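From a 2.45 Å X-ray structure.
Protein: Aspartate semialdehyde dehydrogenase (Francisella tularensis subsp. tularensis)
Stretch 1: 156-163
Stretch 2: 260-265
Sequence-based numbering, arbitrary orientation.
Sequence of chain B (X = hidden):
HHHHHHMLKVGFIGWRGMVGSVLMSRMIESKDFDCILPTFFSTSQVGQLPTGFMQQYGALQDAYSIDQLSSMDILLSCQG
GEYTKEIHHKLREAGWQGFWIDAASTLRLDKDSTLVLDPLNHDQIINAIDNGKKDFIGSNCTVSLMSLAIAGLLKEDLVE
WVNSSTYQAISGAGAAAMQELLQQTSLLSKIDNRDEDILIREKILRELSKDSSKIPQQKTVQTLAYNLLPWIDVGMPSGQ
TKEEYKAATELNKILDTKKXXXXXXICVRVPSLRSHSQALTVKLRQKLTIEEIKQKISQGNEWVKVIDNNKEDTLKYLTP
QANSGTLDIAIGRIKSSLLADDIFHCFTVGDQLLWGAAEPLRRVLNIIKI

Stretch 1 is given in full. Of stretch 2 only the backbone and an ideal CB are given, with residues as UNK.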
# COMPACT_ATOMS: atom_id res chain seq x y z
N GLU B 156 7.18 12.78 -24.25
CA GLU B 156 8.00 12.20 -25.31
C GLU B 156 7.42 10.91 -25.88
O GLU B 156 8.09 10.23 -26.61
CB GLU B 156 9.40 11.94 -24.82
CG GLU B 156 10.06 13.22 -24.33
CD GLU B 156 11.55 13.11 -24.36
OE1 GLU B 156 12.09 12.27 -25.12
OE2 GLU B 156 12.15 13.88 -23.62
N ASP B 157 6.18 10.60 -25.54
CA ASP B 157 5.55 9.35 -25.93
C ASP B 157 6.47 8.15 -25.73
O ASP B 157 6.55 7.27 -26.60
CB ASP B 157 5.09 9.41 -27.39
CG ASP B 157 4.06 8.35 -27.70
OD1 ASP B 157 3.35 7.88 -26.76
OD2 ASP B 157 3.95 7.98 -28.90
N LEU B 158 7.16 8.10 -24.59
CA LEU B 158 8.09 7.00 -24.29
C LEU B 158 7.49 5.82 -23.52
O LEU B 158 8.12 4.78 -23.38
CB LEU B 158 9.33 7.55 -23.59
CG LEU B 158 10.24 8.38 -24.52
CD1 LEU B 158 11.40 8.97 -23.76
CD2 LEU B 158 10.79 7.55 -25.68
N VAL B 159 6.25 5.96 -23.06
CA VAL B 159 5.66 4.95 -22.18
C VAL B 159 4.75 4.04 -23.00
O VAL B 159 3.80 4.53 -23.62
CB VAL B 159 4.83 5.62 -21.07
CG1 VAL B 159 4.09 4.58 -20.25
CG2 VAL B 159 5.71 6.50 -20.21
N GLU B 160 5.04 2.73 -22.93
CA GLU B 160 4.28 1.67 -23.63
C GLU B 160 3.11 1.21 -22.76
O GLU B 160 2.01 1.07 -23.27
CB GLU B 160 5.18 0.46 -23.95
CG GLU B 160 4.58 -0.49 -24.99
CD GLU B 160 5.54 -1.57 -25.47
OE1 GLU B 160 6.65 -1.26 -25.97
OE2 GLU B 160 5.20 -2.76 -25.37
N TRP B 161 3.38 0.92 -21.48
CA TRP B 161 2.32 0.77 -20.46
C TRP B 161 2.76 1.07 -19.02
O TRP B 161 3.93 1.17 -18.74
CB TRP B 161 1.63 -0.58 -20.51
CG TRP B 161 2.46 -1.81 -20.37
CD1 TRP B 161 2.65 -2.75 -21.35
CD2 TRP B 161 3.11 -2.33 -19.18
NE1 TRP B 161 3.39 -3.78 -20.87
CE2 TRP B 161 3.70 -3.55 -19.55
CE3 TRP B 161 3.28 -1.86 -17.87
CZ2 TRP B 161 4.45 -4.33 -18.66
CZ3 TRP B 161 4.03 -2.62 -16.97
CH2 TRP B 161 4.60 -3.85 -17.37
N VAL B 162 1.77 1.14 -18.11
CA VAL B 162 1.98 1.39 -16.68
C VAL B 162 1.18 0.47 -15.76
O VAL B 162 -0.04 0.48 -15.79
CB VAL B 162 1.52 2.82 -16.29
CG1 VAL B 162 1.90 3.13 -14.87
CG2 VAL B 162 2.09 3.86 -17.26
N ASN B 163 1.86 -0.32 -14.93
CA ASN B 163 1.20 -0.94 -13.80
C ASN B 163 1.27 0.01 -12.61
O ASN B 163 2.39 0.46 -12.28
CB ASN B 163 1.89 -2.22 -13.40
CG ASN B 163 1.08 -3.00 -12.39
OD1 ASN B 163 0.17 -3.72 -12.76
ND2 ASN B 163 1.44 -2.91 -11.11
N UNK B 260 -3.26 3.51 -27.89
CA UNK B 260 -3.60 3.38 -26.47
C UNK B 260 -2.43 2.90 -25.60
O UNK B 260 -1.72 1.96 -25.93
CB UNK B 260 -4.77 2.41 -26.32
N UNK B 261 -2.23 3.60 -24.50
CA UNK B 261 -1.29 3.19 -23.49
C UNK B 261 -2.13 2.50 -22.41
O UNK B 261 -2.92 3.16 -21.70
CB UNK B 261 -0.48 4.37 -22.94
N UNK B 262 -1.97 1.18 -22.28
CA UNK B 262 -2.69 0.52 -21.22
C UNK B 262 -2.23 1.00 -19.83
O UNK B 262 -1.05 1.26 -19.61
CB UNK B 262 -2.52 -0.99 -21.35
N UNK B 263 -3.19 1.14 -18.92
CA UNK B 263 -2.91 1.40 -17.48
C UNK B 263 -3.71 0.38 -16.71
O UNK B 263 -4.88 0.15 -16.96
CB UNK B 263 -3.27 2.82 -17.05
N UNK B 264 -3.06 -0.32 -15.81
CA UNK B 264 -3.77 -1.33 -15.04
C UNK B 264 -3.06 -1.48 -13.71
O UNK B 264 -1.99 -0.94 -13.50
CB UNK B 264 -3.84 -2.66 -15.79
N UNK B 265 -3.69 -2.22 -12.83
CA UNK B 265 -3.17 -2.58 -11.55
C UNK B 265 -4.32 -2.64 -10.56
O UNK B 265 -5.47 -2.89 -10.95
CB UNK B 265 -2.09 -1.59 -11.10

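Position 260 lies beyond the contact. Its CA-to-CB bond points away from stretch 1, and nothing of stretch 1 lies within 5.5 Å of the ideal CB. Stretch 1 sets no demand here, so many side chains would fit. The residue is Thr260, with chi1 in the t well. Its side chain stays out of reach of stretch 1.

Position 261 points sideways, along the bend at Glu160. The ideal CB is 4.1 Å from Glu160 O and 4.3 Å from Val159 O. CG1 of Val159 and the backbone of Trp161 are within reach of a branched or longer side chain. Two carbonyl oxygens might suggest a donor, but an aliphatic side chain would suit the nearby methyl equally well. Leucine, valine, isoleucine or methionine are all plausible. The residue is Ile261, with chi1 m and chi2 t. Its CG2 lies 4.1 Å from CG1 of Val159, an apolar contact, and 4.1 Å from CA of Trp161. Its CG1 packs 3.6 Å from the O of Val159. At the end of the longer branch, CD1 of Ile261 is 4.4 Å from OD1 of Asp157. Of the six residues, this one has the most area covered by stretch 1.

Position 262 also points sideways. The ideal CB is 4.2 Å from CB of Trp161 and 5.3 Å from Glu160 O. Phi is -64° and psi 142°, which proline accepts, as do most residues. A compact apolar side chain would suit the flank of Trp161. The backbone O of 262 accepts a hydrogen bond from Val162 N at 3.2 Å, while its own N need not donate to stretch 1. The residue is Pro262. Its CD lies 3.9 Å from CB of Trp161 and 3.3 Å from the O of Glu160. The ring thus rests by its CD against both.

Position 263 pairs with Val162 in a parallel bridge, CA to CA 5.0 Å. Both side chains lie on the same face of the sheet. The ideal CB is 4.2 Å from Val162 O. An extended strand position suits a beta-branched residue: valine, isoleucine or threonine. The neighbouring Val162 favours an apolar one. The residue is Val263, chi1 t. Its CG2 meets CB of Val162 at 4.4 Å, and its CA makes a CA-H...O contact of 3.5 Å with Val162 O.

Position 264 pairs with Asn163 on the other face. Its N donates to Val162 O at 3.1 Å, extending the ladder. The ideal CB is 5.1 Å from Asn163 OD1, so a polar side chain is possible but not required. The residue is Asp264. Its end leads away from stretch 1, and OD1 of Asp264 accepts from the backbone N of 265 at 2.8 Å. Its backbone O takes a CA-H...O contact from Asn163 CA at 3.2 Å.

Position 265 has phi 146° and psi -153°. A CB here would be jammed against the carbonyl O of 264, and would sit 3.5 Å from Asn163 OD1. The backbone alone calls for glycine. The residue is Gly265, whose CA lies 3.7 Å from Asn163 OD1.

Stretch 2, residues 260-265: TIPVDG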
# COMPACT_ATOMS: atom_id res chain seq x y z
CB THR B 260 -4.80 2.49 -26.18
OG1 THR B 260 -5.04 2.52 -24.76
CG2 THR B 260 -4.57 1.05 -26.65
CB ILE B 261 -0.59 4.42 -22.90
CG1 ILE B 261 0.29 5.06 -23.96
CG2 ILE B 261 0.22 4.09 -21.63
CD1 ILE B 261 0.54 6.52 -23.63
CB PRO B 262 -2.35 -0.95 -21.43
CG PRO B 262 -1.83 -1.07 -22.82
CD PRO B 262 -1.21 0.24 -23.11
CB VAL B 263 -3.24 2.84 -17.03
CG1 VAL B 263 -2.94 3.06 -15.53
CG2 VAL B 263 -2.44 3.85 -17.83
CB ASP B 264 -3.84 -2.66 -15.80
CG ASP B 264 -5.16 -3.44 -15.55
OD1 ASP B 264 -5.79 -3.22 -14.46
OD2 ASP B 264 -5.58 -4.24 -16.46
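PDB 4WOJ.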